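Local coordinates for protein cyanuric acid amidohydrolase (Azorhizobium caulinodans, PDB 4NQ3) that hydrolyses the s-triazine ring of cyanuric acid, opening it to carboxybiuret, a step in the breakdown of herbicides such as atrazine, at residues F38-G43 with S87-V92; G81-M86 with H312-V317; I260-V265 with G319-V324; T280-K285 with T328-S333. All blocks are in the same frame, centred on the assembly; numbering follows the deposited sequence.

Contact 1 of 4, residues F38-G43 with S87-V92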
loop_
_atom_site.group_PDB
_atom_site.type_symbol
_atom_site.label_atom_id
_atom_site.label_comp_id
_atom_site.label_asym_id
_atom_site.label_seq_id
_atom_site.Cartn_x
_atom_site.Cartn_y
_atom_site.Cartn_z
ATOM N N PHE A 38 17.675 11.303 -17.827
ATOM C CA PHE A 38 16.563 11.315 -16.870
ATOM C C PHE A 38 15.790 10.029 -17.017
ATOM O O PHE A 38 15.744 9.457 -18.099
ATOM C CB PHE A 38 15.595 12.475 -17.099
ATOM C CG PHE A 38 16.181 13.844 -16.863
ATOM C CD1 PHE A 38 17.508 14.013 -16.526
ATOM C CD2 PHE A 38 15.377 14.972 -16.983
ATOM C CE1 PHE A 38 18.023 15.281 -16.323
ATOM C CE2 PHE A 38 15.887 16.227 -16.780
ATOM C CZ PHE A 38 17.212 16.381 -16.451
ATOM N N GLY A 39 15.131 9.586 -15.957
ATOM C CA GLY A 39 14.324 8.395 -16.083
ATOM C C GLY A 39 13.111 8.458 -15.192
ATOM O O GLY A 39 13.171 9.059 -14.128
ATOM N N LYS A 40 12.016 7.842 -15.631
ATOM C CA LYS A 40 10.906 7.507 -14.751
ATOM C C LYS A 40 10.959 6.004 -14.590
ATOM O O LYS A 40 10.896 5.285 -15.578
ATOM C CB LYS A 40 9.574 7.949 -15.338
ATOM C CG LYS A 40 9.397 9.439 -15.363
ATOM C CD LYS A 40 9.581 10.000 -13.966
ATOM C CE LYS A 40 8.543 9.437 -12.981
ATOM N NZ LYS A 40 8.853 9.873 -11.587
ATOM N N THR A 41 11.140 5.517 -13.367
ATOM C CA THR A 41 11.218 4.069 -13.153
ATOM C C THR A 41 10.033 3.579 -12.308
ATOM O O THR A 41 9.465 4.346 -11.547
ATOM C CB THR A 41 12.566 3.693 -12.515
ATOM O OG1 THR A 41 12.698 4.337 -11.240
ATOM C CG2 THR A 41 13.692 4.178 -13.401
ATOM N N GLU A 42 9.689 2.300 -12.437
ATOM C CA GLU A 42 8.445 1.724 -11.880
ATOM C C GLU A 42 8.344 1.600 -10.368
ATOM O O GLU A 42 7.374 1.023 -9.884
ATOM C CB GLU A 42 8.229 0.310 -12.426
ATOM C CG GLU A 42 7.909 0.247 -13.879
ATOM C CD GLU A 42 8.590 -0.920 -14.576
ATOM O OE1 GLU A 42 7.905 -1.959 -14.848
ATOM O OE2 GLU A 42 9.809 -0.771 -14.868
ATOM N N GLY A 43 9.335 2.101 -9.631
ATOM C CA GLY A 43 9.330 2.040 -8.173
ATOM C C GLY A 43 8.212 2.863 -7.546
ATOM O O GLY A 43 7.340 3.374 -8.259
ATOM N N SER A 87 3.949 6.449 -18.185
ATOM C CA SER A 87 4.715 5.407 -18.873
ATOM C C SER A 87 6.236 5.476 -18.629
ATOM O O SER A 87 6.891 6.463 -18.964
ATOM C CB SER A 87 4.418 5.502 -20.367
ATOM O OG SER A 87 5.179 4.588 -21.115
ATOM N N PRO A 88 6.809 4.405 -18.065
ATOM C CA PRO A 88 8.246 4.371 -17.770
ATOM C C PRO A 88 9.135 4.576 -18.990
ATOM O O PRO A 88 8.961 3.898 -20.012
ATOM C CB PRO A 88 8.445 2.970 -17.187
ATOM C CG PRO A 88 7.106 2.604 -16.655
ATOM C CD PRO A 88 6.120 3.201 -17.587
ATOM N N HIS A 89 10.097 5.485 -18.861
ATOM C CA HIS A 89 11.011 5.821 -19.959
ATOM C C HIS A 89 12.301 6.506 -19.516
ATOM O O HIS A 89 12.420 6.949 -18.373
ATOM C CB HIS A 89 10.302 6.727 -20.948
ATOM C CG HIS A 89 9.920 8.043 -20.361
ATOM N ND1 HIS A 89 8.836 8.187 -19.525
ATOM C CD2 HIS A 89 10.485 9.267 -20.466
ATOM C CE1 HIS A 89 8.736 9.451 -19.148
ATOM N NE2 HIS A 89 9.724 10.128 -19.708
ATOM N N PHE A 90 13.266 6.559 -20.432
ATOM C CA PHE A 90 14.489 7.349 -20.264
ATOM C C PHE A 90 14.458 8.595 -21.162
ATOM O O PHE A 90 13.937 8.561 -22.266
ATOM C CB PHE A 90 15.734 6.524 -20.603
ATOM C CG PHE A 90 15.977 5.391 -19.669
ATOM C CD1 PHE A 90 15.735 5.529 -18.314
ATOM C CD2 PHE A 90 16.439 4.171 -20.148
ATOM C CE1 PHE A 90 15.949 4.459 -17.442
ATOM C CE2 PHE A 90 16.664 3.094 -19.287
ATOM C CZ PHE A 90 16.420 3.234 -17.936
ATOM N N LEU A 91 15.025 9.684 -20.677
ATOM C CA LEU A 91 15.246 10.887 -21.451
ATOM C C LEU A 91 16.748 11.120 -21.586
ATOM O O LEU A 91 17.394 11.527 -20.612
ATOM C CB LEU A 91 14.618 12.060 -20.743
ATOM C CG LEU A 91 14.117 13.135 -21.657
ATOM C CD1 LEU A 91 13.335 12.465 -22.762
ATOM C CD2 LEU A 91 13.253 14.048 -20.822
ATOM N N VAL A 92 17.329 10.860 -22.755
ATOM C CA VAL A 92 18.773 11.052 -22.907
ATOM C C VAL A 92 19.081 12.405 -23.517
ATOM O O VAL A 92 18.540 12.754 -24.561
ATOM C CB VAL A 92 19.420 9.986 -23.784
ATOM C CG1 VAL A 92 20.907 10.286 -23.908
ATOM C CG2 VAL A 92 19.231 8.620 -23.165
#
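Two inner strands of the four-stranded mixed sheet of repeating unit A meet here, 38-41 and 89-92, running antiparallel at 175°. Phe-38 and Leu-91 form a hydrogen-bonded pair with both bonds made. Phe-38 N reaches a lone pair of Leu-91 O at 2.8 Å, whereas Leu-91 N meets Phe-38 O at 2.7 Å from 30° above the carbonyl plane. Their CB atoms lie on the same face of the sheet. Gly-39 faces Phe-90 in a non-hydrogen-bonded pair, and its backbone bonds go to Val-77 and Ser-79 of the next strand. Glycine suits this place because the edge of the Phe-90 ring comes in beside it, with Phe-90 CD1 3.9 Å from Gly-39 CA, and a CB would be tight against that ring. Further along, Lys-40 N donates to His-89 O at 2.9 Å, and the return bond is weak. The His-89 ring takes the crowded first torsion (chi1 64°), which lets His-89 ND1 donate in the ring plane to Ser-87 O at 2.7 Å. His-89 CE1 then lies alongside Lys-40 CG, 3.8 Å away. An alanine here would remove both the donor to Ser-87 O and the ring beside Lys-40, and would probably leave the lysine chain less fixed. Lys-40 NZ itself bonds Ser-79 OG, Gly-80 O and Val-332 O, consistent with one of the three potential Ser-Lys dyads. Glu-42 sends OE1 to a salt bridge with Arg-298 of the second subunit, while its CG crosses the proline ring, Glu-42 CG to Pro-88 CG 3.7 Å.

Contact 2 of 4, residues G81-M86 with H312-V317. With BR8 (barbituric acid), chain C.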
loop_
_atom_site.group_PDB
_atom_site.type_symbol
_atom_site.label_atom_id
_atom_site.label_comp_id
_atom_site.label_asym_id
_atom_site.label_seq_id
_atom_site.Cartn_x
_atom_site.Cartn_y
_atom_site.Cartn_z
ATOM N N GLY A 81 8.372 6.267 -9.418
ATOM C CA GLY A 81 6.964 6.591 -9.262
ATOM C C GLY A 81 6.279 6.843 -10.593
ATOM O O GLY A 81 6.334 7.966 -11.111
ATOM N N THR A 82 5.644 5.810 -11.154
ATOM C CA THR A 82 4.918 5.971 -12.404
ATOM C C THR A 82 3.470 5.518 -12.204
ATOM O O THR A 82 3.030 4.514 -12.765
ATOM C CB THR A 82 5.574 5.177 -13.553
ATOM O OG1 THR A 82 5.413 3.773 -13.331
ATOM C CG2 THR A 82 7.063 5.489 -13.650
ATOM N N GLU A 83 2.721 6.306 -11.440
ATOM C CA GLU A 83 1.365 5.946 -11.055
ATOM C C GLU A 83 0.404 6.286 -12.171
ATOM O O GLU A 83 0.788 6.907 -13.166
ATOM C CB GLU A 83 0.962 6.664 -9.764
ATOM C CG GLU A 83 1.767 6.222 -8.527
ATOM C CD GLU A 83 3.164 6.875 -8.436
ATOM O OE1 GLU A 83 3.507 7.713 -9.307
ATOM O OE2 GLU A 83 3.915 6.567 -7.476
ATOM N N GLY A 84 -0.853 5.887 -12.011
ATOM C CA GLY A 84 -1.814 6.145 -13.056
ATOM C C GLY A 84 -1.333 5.497 -14.336
ATOM O O GLY A 84 -0.856 4.363 -14.328
ATOM N N GLY A 85 -1.462 6.206 -15.447
ATOM C CA GLY A 85 -1.087 5.624 -16.717
ATOM C C GLY A 85 0.307 6.029 -17.140
ATOM O O GLY A 85 0.750 5.677 -18.225
HETATM N N MSE A 86 0.996 6.775 -16.283
HETATM C CA MSE A 86 2.303 7.327 -16.632
HETATM C C MSE A 86 3.239 6.219 -17.080
HETATM O O MSE A 86 3.307 5.181 -16.436
HETATM C CB MSE A 86 2.902 8.085 -15.456
HETATM C CG MSE A 86 4.123 8.880 -15.831
HETATM SE SE MSE A 86 4.676 9.949 -14.329
HETATM C CE MSE A 86 3.188 9.510 -13.119
ATOM N N HIS A 312 0.042 10.020 -4.811
ATOM C CA HIS A 312 -1.212 10.618 -5.286
ATOM C C HIS A 312 -0.925 11.741 -6.278
ATOM O O HIS A 312 -1.333 11.673 -7.432
ATOM C CB HIS A 312 -2.046 11.191 -4.125
ATOM C CG HIS A 312 -2.761 10.157 -3.307
ATOM N ND1 HIS A 312 -3.902 9.516 -3.743
ATOM C CD2 HIS A 312 -2.508 9.673 -2.067
ATOM C CE1 HIS A 312 -4.306 8.663 -2.818
ATOM N NE2 HIS A 312 -3.478 8.741 -1.791
ATOM N N ALA A 313 -0.172 12.746 -5.827
ATOM C CA ALA A 313 0.090 13.951 -6.617
ATOM C C ALA A 313 0.562 13.603 -8.017
ATOM O O ALA A 313 0.079 14.179 -9.005
ATOM C CB ALA A 313 1.113 14.842 -5.921
ATOM N N ARG A 314 1.490 12.648 -8.101
ATOM C CA ARG A 314 2.028 12.236 -9.391
ATOM C C ARG A 314 0.937 11.681 -10.300
ATOM O O ARG A 314 0.743 12.183 -11.408
ATOM C CB ARG A 314 3.136 11.198 -9.227
ATOM C CG ARG A 314 4.534 11.744 -8.967
ATOM C CD ARG A 314 5.579 10.624 -9.134
ATOM N NE ARG A 314 5.347 9.536 -8.196
ATOM C CZ ARG A 314 5.938 9.449 -7.012
ATOM N NH1 ARG A 314 6.832 10.373 -6.652
ATOM N NH2 ARG A 314 5.654 8.434 -6.203
ATOM N N ALA A 315 0.237 10.646 -9.839
ATOM C CA ALA A 315 -0.865 10.068 -10.617
ATOM C C ALA A 315 -1.839 11.153 -11.086
ATOM O O ALA A 315 -2.246 11.174 -12.244
ATOM C CB ALA A 315 -1.605 9.009 -9.808
ATOM N N PHE A 316 -2.197 12.063 -10.189
ATOM C CA PHE A 316 -3.196 13.074 -10.495
ATOM C C PHE A 316 -2.704 14.065 -11.531
ATOM O O PHE A 316 -3.344 14.257 -12.567
ATOM C CB PHE A 316 -3.599 13.819 -9.234
ATOM C CG PHE A 316 -4.864 14.591 -9.377
ATOM C CD1 PHE A 316 -6.082 13.927 -9.579
ATOM C CD2 PHE A 316 -4.855 15.989 -9.297
ATOM C CE1 PHE A 316 -7.269 14.643 -9.707
ATOM C CE2 PHE A 316 -6.053 16.728 -9.421
ATOM C CZ PHE A 316 -7.254 16.053 -9.626
ATOM N N VAL A 317 -1.554 14.677 -11.280
ATOM C CA VAL A 317 -1.035 15.640 -12.239
ATOM C C VAL A 317 -0.645 14.969 -13.569
ATOM O O VAL A 317 -0.780 15.583 -14.624
ATOM C CB VAL A 317 0.190 16.394 -11.676
ATOM C CG1 VAL A 317 0.868 17.237 -12.769
ATOM C CG2 VAL A 317 -0.208 17.234 -10.469
HETATM N N1 BR8 C . 11.985 10.781 -5.807
HETATM C C2 BR8 C . 11.509 9.932 -6.745
HETATM O O2 BR8 C . 12.065 8.860 -6.882
HETATM N N3 BR8 C . 10.426 10.273 -7.505
HETATM C C4 BR8 C . 9.760 11.516 -7.343
HETATM O O4 BR8 C . 8.787 11.783 -8.039
HETATM C C5 BR8 C . 10.224 12.581 -6.347
HETATM C C6 BR8 C . 11.422 12.035 -5.583
HETATM O O8 BR8 C . 11.929 12.715 -4.719
#
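Arg-314 lays one face of its guanidinium over the CA of Gly-81 and turns the edge to the carboxylate of Glu-83. The grip is side-on: Arg-314 NE donates to Glu-83 OE1 at 2.8 Å, and Arg-314 NH2 to Glu-83 OE2 at 2.9 Å. Both oxygens lie close to the guanidinium plane, although the two flat groups are tilted by 24°. This two-bond salt bridge probably fixes the rotation of the guanidinium and presents its third nitrogen to the ligand, so that Arg-314 NH1 bonds O4 of barbituric acid at 2.8 Å. Glu-83 thus probably acts as a second-shell residue positioning a substrate-binding arginine, and its OE2 has a further salt bridge to Arg-311. Glycine suits Gly-81 twice over: its backbone angles would jam a CB against the preceding carbonyl, and that CB would also run into Arg-314 NE. Glu-83 CB touches Ala-315 CB at 3.5 Å, alanine being small enough for the loop to pack on the helix; Ala-315 also meets Ala-315 of the second subunit. A type II' turn from Glu-83 to Met-86 follows, with Gly-84 at positive phi, and the selenomethionine Met-86 brings its CE 4.0 Å from Arg-314 O. The loop between strands 75-80 and 89-97 thereby rests on helix 309-325, whose Ala-313 and Val-317 pack on Ala-286 of strand 281-286.

Contact 3 of 4, residues I260-V265 with G319-V324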
loop_
_atom_site.group_PDB
_atom_site.type_symbol
_atom_site.label_atom_id
_atom_site.label_comp_id
_atom_site.label_asym_id
_atom_site.label_seq_id
_atom_site.Cartn_x
_atom_site.Cartn_y
_atom_site.Cartn_z
ATOM N N ILE A 260 -4.285 21.235 -11.024
ATOM C CA ILE A 260 -5.045 21.092 -12.256
ATOM C C ILE A 260 -4.892 22.307 -13.162
ATOM O O ILE A 260 -5.680 22.515 -14.093
ATOM C CB ILE A 260 -6.533 20.842 -11.986
ATOM C CG1 ILE A 260 -7.117 21.964 -11.136
ATOM C CG2 ILE A 260 -6.738 19.489 -11.324
ATOM C CD1 ILE A 260 -8.553 21.765 -10.834
ATOM N N ASP A 261 -3.848 23.090 -12.908
ATOM C CA ASP A 261 -3.579 24.273 -13.713
ATOM C C ASP A 261 -2.781 23.893 -14.958
ATOM O O ASP A 261 -1.551 23.866 -14.926
ATOM C CB ASP A 261 -2.830 25.320 -12.889
ATOM C CG ASP A 261 -2.665 26.629 -13.630
ATOM O OD1 ASP A 261 -3.519 26.918 -14.502
ATOM O OD2 ASP A 261 -1.690 27.364 -13.336
ATOM N N VAL A 262 -3.482 23.586 -16.048
ATOM C CA VAL A 262 -2.829 23.044 -17.241
ATOM C C VAL A 262 -2.515 24.147 -18.233
ATOM O O VAL A 262 -2.018 23.872 -19.325
ATOM C CB VAL A 262 -3.680 21.949 -17.938
ATOM C CG1 VAL A 262 -3.606 20.625 -17.177
ATOM C CG2 VAL A 262 -5.113 22.416 -18.100
ATOM N N THR A 263 -2.833 25.387 -17.866
ATOM C CA THR A 263 -2.637 26.533 -18.759
ATOM C C THR A 263 -1.166 26.864 -19.109
ATOM O O THR A 263 -0.876 27.234 -20.246
ATOM C CB THR A 263 -3.290 27.777 -18.155
ATOM O OG1 THR A 263 -3.060 27.761 -16.743
ATOM C CG2 THR A 263 -4.785 27.749 -18.348
ATOM N N PRO A 264 -0.236 26.726 -18.145
ATOM C CA PRO A 264 1.209 26.882 -18.389
ATOM C C PRO A 264 1.766 26.043 -19.536
ATOM O O PRO A 264 2.693 26.497 -20.227
ATOM C CB PRO A 264 1.830 26.430 -17.073
ATOM C CG PRO A 264 0.816 26.806 -16.056
ATOM C CD PRO A 264 -0.531 26.604 -16.706
ATOM N N VAL A 265 1.235 24.835 -19.717
ATOM C CA VAL A 265 1.695 23.962 -20.791
ATOM C C VAL A 265 1.184 24.440 -22.158
ATOM O O VAL A 265 1.921 24.456 -23.146
ATOM C CB VAL A 265 1.244 22.493 -20.552
ATOM C CG1 VAL A 265 1.497 21.632 -21.774
ATOM C CG2 VAL A 265 1.992 21.929 -19.393
ATOM N N GLY A 319 -2.179 12.629 -15.067
ATOM C CA GLY A 319 -3.430 12.555 -15.786
ATOM C C GLY A 319 -3.816 13.895 -16.391
ATOM O O GLY A 319 -4.167 13.958 -17.567
ATOM N N ALA A 320 -3.741 14.975 -15.614
ATOM C CA ALA A 320 -4.086 16.286 -16.157
ATOM C C ALA A 320 -3.224 16.623 -17.398
ATOM O O ALA A 320 -3.760 16.896 -18.471
ATOM C CB ALA A 320 -3.932 17.366 -15.083
ATOM N N LEU A 321 -1.899 16.538 -17.273
ATOM C CA LEU A 321 -0.990 16.862 -18.381
ATOM C C LEU A 321 -1.158 15.923 -19.593
ATOM O O LEU A 321 -1.141 16.361 -20.749
ATOM C CB LEU A 321 0.456 16.827 -17.890
ATOM C CG LEU A 321 0.805 17.900 -16.868
ATOM C CD1 LEU A 321 2.232 17.781 -16.414
ATOM C CD2 LEU A 321 0.571 19.259 -17.437
ATOM N N ALA A 322 -1.289 14.628 -19.316
ATOM C CA ALA A 322 -1.493 13.635 -20.361
ATOM C C ALA A 322 -2.763 13.926 -21.146
ATOM O O ALA A 322 -2.823 13.718 -22.357
ATOM C CB ALA A 322 -1.559 12.246 -19.757
ATOM N N GLY A 323 -3.774 14.431 -20.454
ATOM C CA GLY A 323 -5.016 14.813 -21.101
ATOM C C GLY A 323 -4.846 15.968 -22.078
ATOM O O GLY A 323 -5.650 16.143 -23.000
ATOM N N VAL A 324 -3.795 16.754 -21.880
ATOM C CA VAL A 324 -3.560 17.935 -22.692
ATOM C C VAL A 324 -2.628 17.595 -23.826
ATOM O O VAL A 324 -2.805 18.029 -24.966
ATOM C CB VAL A 324 -2.944 19.091 -21.865
ATOM C CG1 VAL A 324 -2.501 20.221 -22.774
ATOM C CG2 VAL A 324 -3.938 19.588 -20.803
#
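This is apolar packing between the turn leading into helix 263-271 and the C-terminal part of helix 309-325, both within repeating unit C, with the side chain of Leu-321 about 12 Å from the bound barbituric acid. Four branched side chains and one alanine carry it. Val-262, just ahead of the first helical residue, points toward helix 309-325 and crosses Val-324 obliquely; it also packs on Gly-323 of the second subunit. Val-262 CB lies 3.7 Å from Val-324 CG2, and its CG1 lies against the same methyl. Val-262 CG1, anti to the carbonyl carbon (chi1 -77°), also reaches Ala-320 CB at 3.9 Å. Ala-320 and Val-324 stand four residues apart, one helical turn, so they offer Val-262 neighbouring points on one helix flank. The short side chain of Ala-320 suits a site where the valine comes in close, and the forked Val-324 supplies the wider surface. Within helix 263-271, Val-265 has CG1 anti to the backbone N (chi1 170°), which sets CG2 beside that nitrogen, and Val-265 CG2 meets Leu-321 CD2 at 3.6 Å. Leu-321 needs its extra length: its CB does not aim at Val-265, but chi2 179° sends CD1 straight on toward the sheet, and CD2, the branch off that line, turns to Val-265. With only aliphatic carbons meeting, the fit rests on shape and on the burial of apolar surface. Leu-321 packs on Val-282 and Ala-284 of strand 281-286, and Val-265 on Val-347 of strand 345-352, so both helices lie against the same sheet.

Contact 4 of 4, residues T280-K285 with T328-S333. With BR8 (barbituric acid), chain C.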
loop_
_atom_site.group_PDB
_atom_site.type_symbol
_atom_site.label_atom_id
_atom_site.label_comp_id
_atom_site.label_asym_id
_atom_site.label_seq_id
_atom_site.Cartn_x
_atom_site.Cartn_y
_atom_site.Cartn_z
ATOM N N THR A 280 5.917 15.838 -28.124
ATOM C CA THR A 280 6.108 16.822 -27.051
ATOM C C THR A 280 6.792 16.181 -25.830
ATOM O O THR A 280 6.412 15.100 -25.379
ATOM C CB THR A 280 4.776 17.435 -26.590
ATOM O OG1 THR A 280 3.991 17.823 -27.727
ATOM C CG2 THR A 280 5.032 18.633 -25.702
ATOM N N ILE A 281 7.825 16.831 -25.318
ATOM C CA ILE A 281 8.486 16.370 -24.111
ATOM C C ILE A 281 8.035 17.220 -22.930
ATOM O O ILE A 281 8.143 18.453 -22.987
ATOM C CB ILE A 281 9.995 16.482 -24.249
ATOM C CG1 ILE A 281 10.500 15.530 -25.321
ATOM C CG2 ILE A 281 10.674 16.251 -22.901
ATOM C CD1 ILE A 281 11.954 15.690 -25.554
ATOM N N VAL A 282 7.564 16.587 -21.858
ATOM C CA VAL A 282 7.061 17.340 -20.707
ATOM C C VAL A 282 7.778 16.961 -19.423
ATOM O O VAL A 282 7.906 15.782 -19.115
ATOM C CB VAL A 282 5.547 17.122 -20.505
ATOM C CG1 VAL A 282 5.019 18.075 -19.453
ATOM C CG2 VAL A 282 4.800 17.309 -21.825
ATOM N N LEU A 283 8.263 17.954 -18.683
ATOM C CA LEU A 283 8.838 17.715 -17.350
ATOM C C LEU A 283 8.052 18.542 -16.338
ATOM O O LEU A 283 7.958 19.762 -16.483
ATOM C CB LEU A 283 10.310 18.108 -17.313
ATOM C CG LEU A 283 11.087 17.733 -18.570
ATOM C CD1 LEU A 283 12.404 18.466 -18.612
ATOM C CD2 LEU A 283 11.328 16.261 -18.593
ATOM N N ALA A 284 7.473 17.914 -15.324
ATOM C CA ALA A 284 6.635 18.678 -14.410
ATOM C C ALA A 284 6.792 18.235 -12.967
ATOM O O ALA A 284 7.083 17.073 -12.710
ATOM C CB ALA A 284 5.206 18.575 -14.829
ATOM N N LYS A 285 6.615 19.169 -12.031
ATOM C CA LYS A 285 6.557 18.829 -10.611
ATOM C C LYS A 285 5.110 18.811 -10.128
ATOM O O LYS A 285 4.351 19.727 -10.409
ATOM C CB LYS A 285 7.354 19.822 -9.789
ATOM C CG LYS A 285 8.824 19.747 -10.042
ATOM C CD LYS A 285 9.387 18.470 -9.466
ATOM C CE LYS A 285 8.975 18.306 -8.014
ATOM N NZ LYS A 285 9.536 17.026 -7.506
ATOM N N THR A 328 1.278 9.464 -22.689
ATOM C CA THR A 328 1.581 9.197 -21.293
ATOM C C THR A 328 3.060 9.057 -21.012
ATOM O O THR A 328 3.447 8.745 -19.892
ATOM C CB THR A 328 0.886 7.946 -20.828
ATOM O OG1 THR A 328 1.318 6.865 -21.655
ATOM C CG2 THR A 328 -0.626 8.124 -20.934
ATOM N N GLU A 329 3.895 9.284 -22.017
ATOM C CA GLU A 329 5.336 9.185 -21.810
ATOM C C GLU A 329 5.858 10.545 -21.334
ATOM O O GLU A 329 6.620 11.196 -22.028
ATOM C CB GLU A 329 6.055 8.744 -23.093
ATOM C CG GLU A 329 7.143 7.683 -22.927
ATOM C CD GLU A 329 7.567 7.087 -24.271
ATOM O OE1 GLU A 329 7.957 7.874 -25.160
ATOM O OE2 GLU A 329 7.485 5.846 -24.461
ATOM N N ILE A 330 5.396 10.987 -20.169
ATOM C CA ILE A 330 5.812 12.273 -19.598
ATOM C C ILE A 330 6.546 12.123 -18.257
ATOM O O ILE A 330 6.289 11.193 -17.492
ATOM C CB ILE A 330 4.598 13.207 -19.419
ATOM C CG1 ILE A 330 3.577 12.573 -18.506
ATOM C CG2 ILE A 330 3.865 13.406 -20.725
ATOM C CD1 ILE A 330 2.250 13.230 -18.670
ATOM N N TYR A 331 7.437 13.064 -17.965
ATOM C CA TYR A 331 8.242 13.022 -16.746
ATOM C C TYR A 331 7.558 13.864 -15.673
ATOM O O TYR A 331 7.566 15.080 -15.731
ATOM C CB TYR A 331 9.682 13.508 -17.030
ATOM C CG TYR A 331 10.574 13.605 -15.798
ATOM C CD1 TYR A 331 10.441 14.661 -14.911
ATOM C CD2 TYR A 331 11.554 12.655 -15.526
ATOM C CE1 TYR A 331 11.230 14.771 -13.789
ATOM C CE2 TYR A 331 12.361 12.761 -14.392
ATOM C CZ TYR A 331 12.183 13.829 -13.525
ATOM O OH TYR A 331 12.945 13.992 -12.379
ATOM N N VAL A 332 6.907 13.204 -14.727
ATOM C CA VAL A 332 6.256 13.877 -13.605
ATOM C C VAL A 332 6.847 13.421 -12.289
ATOM O O VAL A 332 6.917 12.239 -12.012
ATOM C CB VAL A 332 4.761 13.595 -13.568
ATOM C CG1 VAL A 332 4.121 14.315 -12.395
ATOM C CG2 VAL A 332 4.130 14.003 -14.877
ATOM N N SER A 333 7.203 14.375 -11.454
ATOM C CA SER A 333 7.970 14.129 -10.244
ATOM C C SER A 333 7.228 14.734 -9.040
ATOM O O SER A 333 6.712 15.843 -9.133
ATOM C CB SER A 333 9.361 14.734 -10.402
ATOM O OG SER A 333 10.037 14.750 -9.171
HETATM N N1 BR8 C . 11.985 10.781 -5.807
HETATM C C2 BR8 C . 11.509 9.932 -6.745
HETATM O O2 BR8 C . 12.065 8.860 -6.882
HETATM N N3 BR8 C . 10.426 10.273 -7.505
HETATM C C4 BR8 C . 9.760 11.516 -7.343
HETATM O O4 BR8 C . 8.787 11.783 -8.039
HETATM C C5 BR8 C . 10.224 12.581 -6.347
HETATM C C6 BR8 C . 11.422 12.035 -5.583
HETATM O O8 BR8 C . 11.929 12.715 -4.719
HETATM O O HOH W 1 8.078 13.347 -22.262
#
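Strands 281-285 and 331-333 run parallel, 7° apart, and are the two strands of a beta-alpha-beta crossover through helix 309-325 in the sheet of repeating unit C. Tyr-331 N donates to Val-282 O at 3.0 Å, Ala-284 N to Tyr-331 O at 2.9 Å, and Ser-333 N to Ala-284 O at 3.0 Å, all three nearly along the C=O axis. Where the ladder opens, a water receives a weak bond from Val-282 N and donates to Glu-329 O. On the helix side Val-282 and Ile-330 lie side by side. On the opposite face Leu-283 CD2 fits against Tyr-331 CB at 3.6 Å. Lys-285, on that face too, is bent at chi2 and chi3, so that Lys-285 NZ comes back to Ser-333 OG at 2.9 Å, consistent with another of the potential Ser-Lys dyads. Lys-285 NZ also bonds the carbonyls of Cys-225, Gly-334 and Gly-335, more acceptors in all than an ammonium has N-H groups, so some must share. A methionine here would remove the nitrogen common to these oxygens, and would probably leave Ser-333 less firmly placed. Ser-333 binds substrate, and its CA lies 3.3 Å from O4 of barbituric acid.

In the fold
All four contacts are buried, but they differ in depth and chemistry. Contacts 1 and 4 lie nearest the chain's centre and are strand pairs, antiparallel in unit A and parallel in unit C; a probable hydrogen bond from Ser-87 N to Thr-328 O links them. Contact 2 joins the two units through charge, and contacts 1, 2 and 4 all reach the ligand. Contact 3, farthest from the centre, is wholly apolar. Contacts 2 and 3 use successive parts of helix 309-325, and Leu-321 links contact 3 to the strands of contact 4. Polar groups thus gather toward the ligand, aliphatic groups between the helices that cover the sheet of unit C, and every contact also reaches the second subunit.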